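Kinesin-like protein (Caenorhabditis elegans, PDB 5X3E) is a kinesin-6 motor protein, whose motor domain probably hydrolyses ATP to drive movement along microtubules. Local coordinates at residues 368-371 with 372-376; 179-182 with 183-186. All coordinates share one frame; numbering follows the deposited sequence. Where two conformers were deposited one is given.

Interaction 1 (368-371 with 372-376); sequences EVLR and RNQKS
Glu368 and Arg372, one helical turn apart, run side by side in the same direction and form a long salt bridge, with 4.0 Å between Glu368 OE1 and Arg372 NH2. The carboxylate oxygen sits off the plane of the guanidinium, making the pair electrostatic, without a directed bond; carboxylate and guanidinium planes are 46° apart. Glu382 is a second, weak ionic partner at Arg372 NH1. The Arg372 chain, extended from CG to NE, runs back toward the N-terminal end of the helix, and Glu368 O lies off one guanidinium face, 3.5 Å from the plane and toward its rim. Three backbone bonds of the i to i+4 kind carry the last turns of helix 350-375, among them Asn373 N to Val369 O at 3.0 Å; Gln374 N also makes a weak bond to Arg371 O. Asn373 OD1 accepts a hydrogen bond from Glu382 N, tying the helix to the following loop. In kinesins the helix after the switch II loop, probably this one, usually faces the microtubule. Val369 makes van der Waals contact with polar groups at i+3 and i+4 through its two methyls: CG2 meets the guanidinium edge, 3.7 Å from Arg372 NH1, and CG1 is 3.6 Å from Asn373 ND2. Gln374 lays its amide across Leu370, NE2 being 3.9 Å from Leu370 CD1.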
loop_
_atom_site.group_PDB
_atom_site.type_symbol
_atom_site.label_atom_id
_atom_site.label_comp_id
_atom_site.label_asym_id
_atom_site.label_seq_id
_atom_site.Cartn_x
_atom_site.Cartn_y
_atom_site.Cartn_z
ATOM N N GLU A 368 -17.067 6.231 -3.484
ATOM C CA GLU A 368 -18.524 6.244 -3.528
ATOM C C GLU A 368 -19.020 5.969 -4.939
ATOM O O GLU A 368 -19.998 5.234 -5.126
ATOM C CB GLU A 368 -19.063 7.574 -3.004
ATOM C CG GLU A 368 -18.928 7.717 -1.494
ATOM C CD GLU A 368 -19.563 8.982 -0.958
ATOM O OE1 GLU A 368 -20.808 9.029 -0.854
ATOM O OE2 GLU A 368 -18.817 9.927 -0.627
ATOM N N VAL A 369 -18.361 6.551 -5.944
ATOM C CA VAL A 369 -18.661 6.197 -7.330
ATOM C C VAL A 369 -18.323 4.733 -7.584
ATOM O O VAL A 369 -19.033 4.036 -8.322
ATOM C CB VAL A 369 -17.912 7.134 -8.296
ATOM C CG1 VAL A 369 -18.158 6.723 -9.739
ATOM C CG2 VAL A 369 -18.352 8.570 -8.078
ATOM N N LEU A 370 -17.233 4.247 -6.981
ATOM C CA LEU A 370 -16.853 2.847 -7.150
ATOM C C LEU A 370 -17.917 1.914 -6.593
ATOM O O LEU A 370 -18.249 0.897 -7.214
ATOM C CB LEU A 370 -15.508 2.573 -6.474
ATOM C CG LEU A 370 -15.076 1.104 -6.449
ATOM C CD1 LEU A 370 -14.892 0.563 -7.859
ATOM C CD2 LEU A 370 -13.800 0.931 -5.642
ATOM N N ARG A 371 -18.456 2.238 -5.417
ATOM C CA ARG A 371 -19.490 1.402 -4.821
ATOM C C ARG A 371 -20.735 1.346 -5.693
ATOM O O ARG A 371 -21.323 0.274 -5.879
ATOM C CB ARG A 371 -19.844 1.916 -3.432
ATOM C CG ARG A 371 -18.873 1.509 -2.346
ATOM C CD ARG A 371 -19.121 2.349 -1.116
ATOM N NE ARG A 371 -18.301 1.948 0.016
ATOM C CZ ARG A 371 -17.998 2.754 1.025
ATOM N NH1 ARG A 371 -18.442 4.005 1.030
ATOM N NH2 ARG A 371 -17.253 2.313 2.026
ATOM N N ARG A 372 -21.163 2.490 -6.226
ATOM C CA ARG A 372 -22.365 2.497 -7.052
ATOM C C ARG A 372 -22.147 1.703 -8.332
ATOM O O ARG A 372 -23.049 0.995 -8.795
ATOM C CB ARG A 372 -22.769 3.931 -7.386
ATOM C CG ARG A 372 -22.947 4.834 -6.179
ATOM C CD ARG A 372 -23.502 6.189 -6.586
ATOM N NE ARG A 372 -23.431 7.158 -5.497
ATOM C CZ ARG A 372 -22.550 8.153 -5.450
ATOM N NH1 ARG A 372 -21.679 8.312 -6.438
ATOM N NH2 ARG A 372 -22.544 8.992 -4.423
ATOM N N ASN A 373 -20.951 1.807 -8.919
ATOM C CA ASN A 373 -20.665 1.049 -10.131
ATOM C C ASN A 373 -20.677 -0.452 -9.871
ATOM O O ASN A 373 -21.070 -1.229 -10.748
ATOM C CB ASN A 373 -19.318 1.468 -10.722
ATOM C CG ASN A 373 -19.360 2.837 -11.385
ATOM O OD1 ASN A 373 -20.401 3.274 -11.878
ATOM N ND2 ASN A 373 -18.220 3.514 -11.409
ATOM N N GLN A 374 -20.268 -0.882 -8.676
ATOM C CA GLN A 374 -20.238 -2.313 -8.397
ATOM C C GLN A 374 -21.633 -2.917 -8.290
ATOM O O GLN A 374 -21.770 -4.142 -8.362
ATOM C CB GLN A 374 -19.446 -2.584 -7.117
ATOM C CG GLN A 374 -17.945 -2.345 -7.257
ATOM C CD GLN A 374 -17.208 -2.378 -5.930
ATOM O OE1 GLN A 374 -17.787 -2.120 -4.874
ATOM N NE2 GLN A 374 -15.920 -2.710 -5.978
ATOM N N LYS A 375 -22.665 -2.092 -8.127
ATOM C CA LYS A 375 -24.039 -2.570 -8.083
ATOM C C LYS A 375 -24.775 -2.361 -9.398
ATOM O O LYS A 375 -25.870 -2.903 -9.571
ATOM C CB LYS A 375 -24.811 -1.873 -6.955
ATOM C CG LYS A 375 -24.123 -1.909 -5.601
ATOM C CD LYS A 375 -24.804 -0.965 -4.622
ATOM C CE LYS A 375 -24.052 -0.894 -3.303
ATOM N NZ LYS A 375 -24.648 0.105 -2.373
ATOM N N SER A 376 -24.196 -1.597 -10.322
ATOM C CA SER A 376 -24.860 -1.198 -11.551
ATOM C C SER A 376 -24.578 -2.196 -12.672
ATOM O O SER A 376 -23.850 -3.178 -12.501
ATOM C CB SER A 376 -24.419 0.211 -11.950
ATOM O OG SER A 376 -25.038 0.614 -13.159
#

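Interaction 2 (179-182 with 183-186); sequences HLKR and HQMA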
loop_
_atom_site.group_PDB
_atom_site.type_symbol
_atom_site.label_atom_id
_atom_site.label_comp_id
_atom_site.label_asym_id
_atom_site.label_seq_id
_atom_site.Cartn_x
_atom_site.Cartn_y
_atom_site.Cartn_z
ATOM N N HIS A 179 24.765 -12.845 -14.001
ATOM C CA HIS A 179 25.763 -13.173 -12.987
ATOM C C HIS A 179 26.764 -12.035 -12.810
ATOM O O HIS A 179 27.066 -11.634 -11.681
ATOM C CB HIS A 179 26.462 -14.481 -13.368
ATOM C CG HIS A 179 27.590 -14.874 -12.462
ATOM N ND1 HIS A 179 28.909 -14.578 -12.737
ATOM C CD2 HIS A 179 27.598 -15.577 -11.304
ATOM C CE1 HIS A 179 29.677 -15.063 -11.777
ATOM N NE2 HIS A 179 28.906 -15.675 -10.896
ATOM N N LEU A 180 27.279 -11.490 -13.917
ATOM C CA LEU A 180 28.217 -10.375 -13.817
ATOM C C LEU A 180 27.518 -9.118 -13.313
ATOM O O LEU A 180 28.108 -8.335 -12.558
ATOM C CB LEU A 180 28.882 -10.106 -15.167
ATOM C CG LEU A 180 29.987 -9.039 -15.162
ATOM C CD1 LEU A 180 31.148 -9.420 -14.243
ATOM C CD2 LEU A 180 30.492 -8.765 -16.565
ATOM N N LYS A 181 26.271 -8.899 -13.746
ATOM C CA LYS A 181 25.509 -7.751 -13.270
ATOM C C LYS A 181 25.395 -7.791 -11.755
ATOM O O LYS A 181 25.548 -6.766 -11.086
ATOM C CB LYS A 181 24.120 -7.734 -13.909
ATOM C CG LYS A 181 24.076 -7.149 -15.314
ATOM C CD LYS A 181 24.342 -5.655 -15.396
ATOM C CE LYS A 181 24.472 -5.235 -16.859
ATOM N NZ LYS A 181 24.751 -3.785 -17.026
ATOM N N ARG A 182 25.136 -8.977 -11.203
ATOM C CA ARG A 182 25.095 -9.150 -9.753
ATOM C C ARG A 182 26.399 -8.703 -9.102
ATOM O O ARG A 182 26.391 -8.017 -8.072
ATOM C CB ARG A 182 24.820 -10.613 -9.412
ATOM C CG ARG A 182 23.361 -10.960 -9.174
ATOM C CD ARG A 182 23.189 -12.442 -8.848
ATOM N NE ARG A 182 22.570 -13.171 -9.951
ATOM C CZ ARG A 182 23.156 -14.156 -10.621
ATOM N NH1 ARG A 182 24.380 -14.545 -10.292
ATOM N NH2 ARG A 182 22.515 -14.760 -11.615
ATOM N N HIS A 183 27.541 -9.099 -9.679
ATOM C CA HIS A 183 28.820 -8.703 -9.087
ATOM C C HIS A 183 29.130 -7.242 -9.368
ATOM O O HIS A 183 29.843 -6.598 -8.589
ATOM C CB HIS A 183 29.951 -9.577 -9.636
ATOM C CG HIS A 183 29.837 -11.026 -9.275
ATOM N ND1 HIS A 183 30.223 -11.526 -8.050
ATOM C CD2 HIS A 183 29.402 -12.088 -9.994
ATOM C CE1 HIS A 183 30.022 -12.832 -8.028
ATOM N NE2 HIS A 183 29.526 -13.198 -9.196
ATOM N N GLN A 184 28.588 -6.704 -10.464
ATOM C CA GLN A 184 28.622 -5.263 -10.697
ATOM C C GLN A 184 27.724 -4.536 -9.706
ATOM O O GLN A 184 28.103 -3.490 -9.169
ATOM C CB GLN A 184 28.202 -4.963 -12.134
ATOM C CG GLN A 184 29.276 -5.252 -13.170
ATOM C CD GLN A 184 28.801 -4.972 -14.580
ATOM O OE1 GLN A 184 27.960 -4.102 -14.803
ATOM N NE2 GLN A 184 29.340 -5.709 -15.543
ATOM N N MET A 185 26.536 -5.090 -9.445
ATOM C CA MET A 185 25.608 -4.478 -8.498
ATOM C C MET A 185 26.140 -4.550 -7.074
ATOM O O MET A 185 25.984 -3.602 -6.295
ATOM C CB MET A 185 24.244 -5.163 -8.584
ATOM C CG MET A 185 23.402 -4.753 -9.774
ATOM S SD MET A 185 22.826 -3.056 -9.635
ATOM C CE MET A 185 21.603 -3.018 -10.936
ATOM N N ALA A 186 26.758 -5.678 -6.711
ATOM C CA ALA A 186 27.263 -5.846 -5.352
ATOM C C ALA A 186 28.345 -4.828 -5.025
ATOM O O ALA A 186 28.563 -4.511 -3.851
ATOM C CB ALA A 186 27.791 -7.267 -5.155
#
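A chi1 of 175° in His179 sets CG opposite the backbone N, and one of -64° in His183 sets CG opposite the carbonyl carbon; together they turn the two imidazoles, one helical turn apart, toward each other. They form a T-shaped pair: the edge of His183 is directed at the face of His179, the ring centroids 4.4 Å apart and the planes at 67°. His183 NE2 makes the approach, sitting toward the rim of the His179 ring. His183 N donates to His179 O at 3.3 Å. The same i to i+4 pattern continues along helix 175-187 through Gln184 N to Leu180 O at 2.7 Å and Ala186 N to Arg182 O. Gln184 reaches back along this surface helix, its NE2 packing 3.4 Å from Leu180 CG, while its OE1 lies 3.9 Å from Lys181 NZ. Arg182 turns to another part of the chain: its guanidinium forms a salt bridge with Glu158 and its NE a hydrogen bond to Lys159 O, joining the helix to the chain just before strand 162-165. T-shaped pairing of the imidazoles would probably disfavour protonation of both at once; any further effect of Arg182 is probably reduced by its salt bridge to Glu158.

Both contacts are local, each lying within a single helix of the kinesin motor domain, and they fall on opposite sides of the chain's centre. Interaction 2 comes first along the chain, on the short helix 175-187, which follows the two-stranded antiparallel sheet 162-165/169-172; interaction 1 comes later, near the C-terminal end of the long helix 350-375. Their centres are about 49 Å apart and their nearest atoms about 36 Å. The large mixed sheet has strands 213-225, 296-307 and 325-333 between them in sequence. The two are thus independent local elements of the motor domain: interaction 1 is partly buried on a helix that probably faces the microtubule, whereas interaction 2 is a surface contact on a peripheral helix with no known role.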